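Local coordinates for protein homoserine kinase (Cytophaga hutchinsonii, PDB 4P52) that probably catalyses the ATP-dependent phosphorylation of L-homoserine to O-phosphohomoserine, at residues N37-L45 with Q225-V233. Residues are numbered along the deposited sequence; the frame is centred on the assembly and turned at random.
Sequences NVSCGFDVL and QWGNVGGLV
With chi1 56°, Cys-40 sets SG between the backbone N and carbonyl carbon and against helix 219-237, while Leu-232, its CG anti to the backbone N, sends CD2 out to meet it. SG lies 3.6 Å from Leu-232 CD2 and equally close to the backbone C of Asn-228, so the thiol rests partly on the helix backbone. Leu-45 CD1 approaches Leu-232 CD2 to 3.7 Å, the two leucines crossing at a slant, and Val-38 O also touches that methyl. In this GHMP kinase fold the loop joins antiparallel strands 26-36 and 45-49, and a type II' turn from Val-38 to Gly-41 presents Cys-40 to the helix. Gln-225, bent at chi2 (102°), reaches Cys-40 O through NE2 at 3.1 Å; the N-H...O angle of 123° marks this bond as weak, and the amide's stronger partner is Asp-250. Val-229 CG2 covers the same carbonyl oxygen at 3.3 Å. Were Gln-225 an alanine, Asp-250 OD1 and His-251 N would probably lose their amide partner, and Cys-40 O its weak bond from the helix. The contact lies at the dimer interface: Trp-226 NE1 donates to Phe-42 O of the second subunit, and reciprocally.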
loop_
_atom_site.group_PDB
_atom_site.type_symbol
_atom_site.label_atom_id
_atom_site.label_comp_id
_atom_site.label_asym_id
_atom_site.label_seq_id
_atom_site.Cartn_x
_atom_site.Cartn_y
_atom_site.Cartn_z
ATOM N N ASN A 37 6.386 8.992 7.682
ATOM C CA ASN A 37 6.565 8.819 6.242
ATOM C C ASN A 37 7.300 7.552 5.840
ATOM O O ASN A 37 6.836 6.812 4.955
ATOM C CB ASN A 37 7.114 10.086 5.610
ATOM C CG ASN A 37 6.275 11.304 5.996
ATOM O OD1 ASN A 37 5.052 11.195 6.199
ATOM N ND2 ASN A 37 6.917 12.442 6.147
ATOM N N VAL A 38 8.401 7.236 6.504
ATOM C CA VAL A 38 9.071 5.945 6.247
ATOM C C VAL A 38 9.250 5.731 4.727
ATOM O O VAL A 38 8.774 4.746 4.152
ATOM C CB VAL A 38 8.323 4.751 6.913
ATOM C CG1 VAL A 38 9.135 3.462 6.838
ATOM C CG2 VAL A 38 7.957 5.061 8.366
ATOM N N SER A 39 9.902 6.687 4.070
ATOM C CA SER A 39 10.088 6.607 2.619
ATOM C C SER A 39 8.786 6.842 1.815
ATOM O O SER A 39 8.288 7.979 1.709
ATOM C CB SER A 39 10.732 5.267 2.231
ATOM O OG SER A 39 11.222 5.341 0.914
ATOM N N CYS A 40 8.236 5.779 1.244
ATOM C CA CYS A 40 7.174 5.971 0.266
ATOM C C CYS A 40 5.810 6.250 0.910
ATOM O O CYS A 40 4.919 6.770 0.250
ATOM C CB CYS A 40 7.089 4.774 -0.671
ATOM S SG CYS A 40 6.846 3.246 0.256
ATOM N N GLY A 41 5.671 5.956 2.198
ATOM C CA GLY A 41 4.392 6.068 2.867
ATOM C C GLY A 41 4.100 7.429 3.463
ATOM O O GLY A 41 3.654 7.526 4.622
ATOM N N PHE A 42 4.309 8.481 2.676
ATOM C CA PHE A 42 4.037 9.848 3.116
ATOM C C PHE A 42 2.652 10.005 3.766
ATOM O O PHE A 42 1.633 9.661 3.157
ATOM C CB PHE A 42 4.184 10.820 1.948
ATOM C CG PHE A 42 3.974 12.249 2.335
ATOM C CD1 PHE A 42 4.919 12.921 3.128
ATOM C CD2 PHE A 42 2.820 12.937 1.933
ATOM C CE1 PHE A 42 4.693 14.253 3.505
ATOM C CE2 PHE A 42 2.609 14.269 2.295
ATOM C CZ PHE A 42 3.547 14.928 3.084
ATOM N N ASP A 43 2.639 10.512 5.001
ATOM C CA ASP A 43 1.412 10.757 5.801
ATOM C C ASP A 43 0.690 9.517 6.303
ATOM O O ASP A 43 -0.355 9.633 6.944
ATOM C CB ASP A 43 0.386 11.619 5.049
ATOM C CG ASP A 43 0.626 13.121 5.193
ATOM O OD1 ASP A 43 1.559 13.552 5.925
ATOM O OD2 ASP A 43 -0.135 13.882 4.534
ATOM N N VAL A 44 1.206 8.330 5.996
ATOM C CA VAL A 44 0.448 7.103 6.300
ATOM C C VAL A 44 1.207 5.999 7.059
ATOM O O VAL A 44 0.570 5.082 7.562
ATOM C CB VAL A 44 -0.246 6.481 5.039
ATOM C CG1 VAL A 44 -1.074 7.504 4.306
ATOM C CG2 VAL A 44 0.757 5.807 4.107
ATOM N N LEU A 45 2.542 6.054 7.101
ATOM C CA LEU A 45 3.358 5.086 7.861
ATOM C C LEU A 45 4.195 5.826 8.886
ATOM O O LEU A 45 4.664 6.930 8.631
ATOM C CB LEU A 45 4.308 4.319 6.956
ATOM C CG LEU A 45 3.694 3.579 5.772
ATOM C CD1 LEU A 45 4.819 3.020 4.895
ATOM C CD2 LEU A 45 2.749 2.483 6.252
ATOM N N GLN A 225 4.144 5.288 -6.688
ATOM C CA GLN A 225 4.249 5.406 -5.227
ATOM C C GLN A 225 3.336 4.400 -4.511
ATOM O O GLN A 225 3.741 3.758 -3.532
ATOM C CB GLN A 225 3.959 6.833 -4.762
ATOM C CG GLN A 225 4.372 7.102 -3.327
ATOM C CD GLN A 225 5.677 7.865 -3.201
ATOM O OE1 GLN A 225 6.534 7.857 -4.107
ATOM N NE2 GLN A 225 5.836 8.551 -2.073
ATOM N N TRP A 226 2.106 4.233 -4.977
ATOM C CA TRP A 226 1.246 3.328 -4.200
ATOM C C TRP A 226 1.542 1.836 -4.387
ATOM O O TRP A 226 1.271 1.023 -3.493
ATOM C CB TRP A 226 -0.242 3.681 -4.256
ATOM C CG TRP A 226 -0.915 3.668 -5.591
ATOM C CD1 TRP A 226 -0.997 2.624 -6.461
ATOM C CD2 TRP A 226 -1.707 4.720 -6.154
ATOM N NE1 TRP A 226 -1.752 2.974 -7.557
ATOM C CE2 TRP A 226 -2.203 4.254 -7.392
ATOM C CE3 TRP A 226 -2.024 6.019 -5.743
ATOM C CZ2 TRP A 226 -3.005 5.044 -8.229
ATOM C CZ3 TRP A 226 -2.810 6.799 -6.564
ATOM C CH2 TRP A 226 -3.297 6.313 -7.799
ATOM N N GLY A 227 2.131 1.500 -5.541
ATOM C CA GLY A 227 2.818 0.230 -5.704
ATOM C C GLY A 227 3.830 0.030 -4.574
ATOM O O GLY A 227 3.830 -1.015 -3.928
ATOM N N ASN A 228 4.660 1.047 -4.309
ATOM C CA ASN A 228 5.738 0.939 -3.326
ATOM C C ASN A 228 5.213 0.816 -1.913
ATOM O O ASN A 228 5.745 0.036 -1.117
ATOM C CB ASN A 228 6.743 2.094 -3.457
ATOM C CG ASN A 228 7.577 2.006 -4.742
ATOM O OD1 ASN A 228 7.487 1.032 -5.494
ATOM N ND2 ASN A 228 8.396 3.022 -4.998
ATOM N N VAL A 229 4.148 1.547 -1.614
ATOM C CA VAL A 229 3.544 1.520 -0.289
ATOM C C VAL A 229 2.985 0.125 -0.033
ATOM O O VAL A 229 3.088 -0.414 1.084
ATOM C CB VAL A 229 2.459 2.608 -0.159
ATOM C CG1 VAL A 229 1.506 2.353 0.997
ATOM C CG2 VAL A 229 3.112 3.980 -0.027
ATOM N N GLY A 230 2.410 -0.474 -1.068
ATOM C CA GLY A 230 1.952 -1.858 -0.963
ATOM C C GLY A 230 3.123 -2.818 -0.782
ATOM O O GLY A 230 3.036 -3.771 -0.004
ATOM N N GLY A 231 4.210 -2.558 -1.508
ATOM C CA GLY A 231 5.394 -3.393 -1.484
ATOM C C GLY A 231 6.011 -3.350 -0.105
ATOM O O GLY A 231 6.504 -4.356 0.377
ATOM N N LEU A 232 5.966 -2.178 0.531
ATOM C CA LEU A 232 6.534 -1.993 1.861
ATOM C C LEU A 232 5.687 -2.675 2.944
ATOM O O LEU A 232 6.220 -3.388 3.790
ATOM C CB LEU A 232 6.686 -0.501 2.162
ATOM C CG LEU A 232 7.478 -0.019 3.372
ATOM C CD1 LEU A 232 8.811 -0.721 3.494
ATOM C CD2 LEU A 232 7.729 1.467 3.222
ATOM N N VAL A 233 4.376 -2.450 2.928
ATOM C CA VAL A 233 3.476 -3.106 3.868
ATOM C C VAL A 233 3.562 -4.643 3.787
ATOM O O VAL A 233 3.624 -5.318 4.818
ATOM C CB VAL A 233 2.031 -2.613 3.674
ATOM C CG1 VAL A 233 1.036 -3.445 4.460
ATOM C CG2 VAL A 233 1.929 -1.146 4.079
#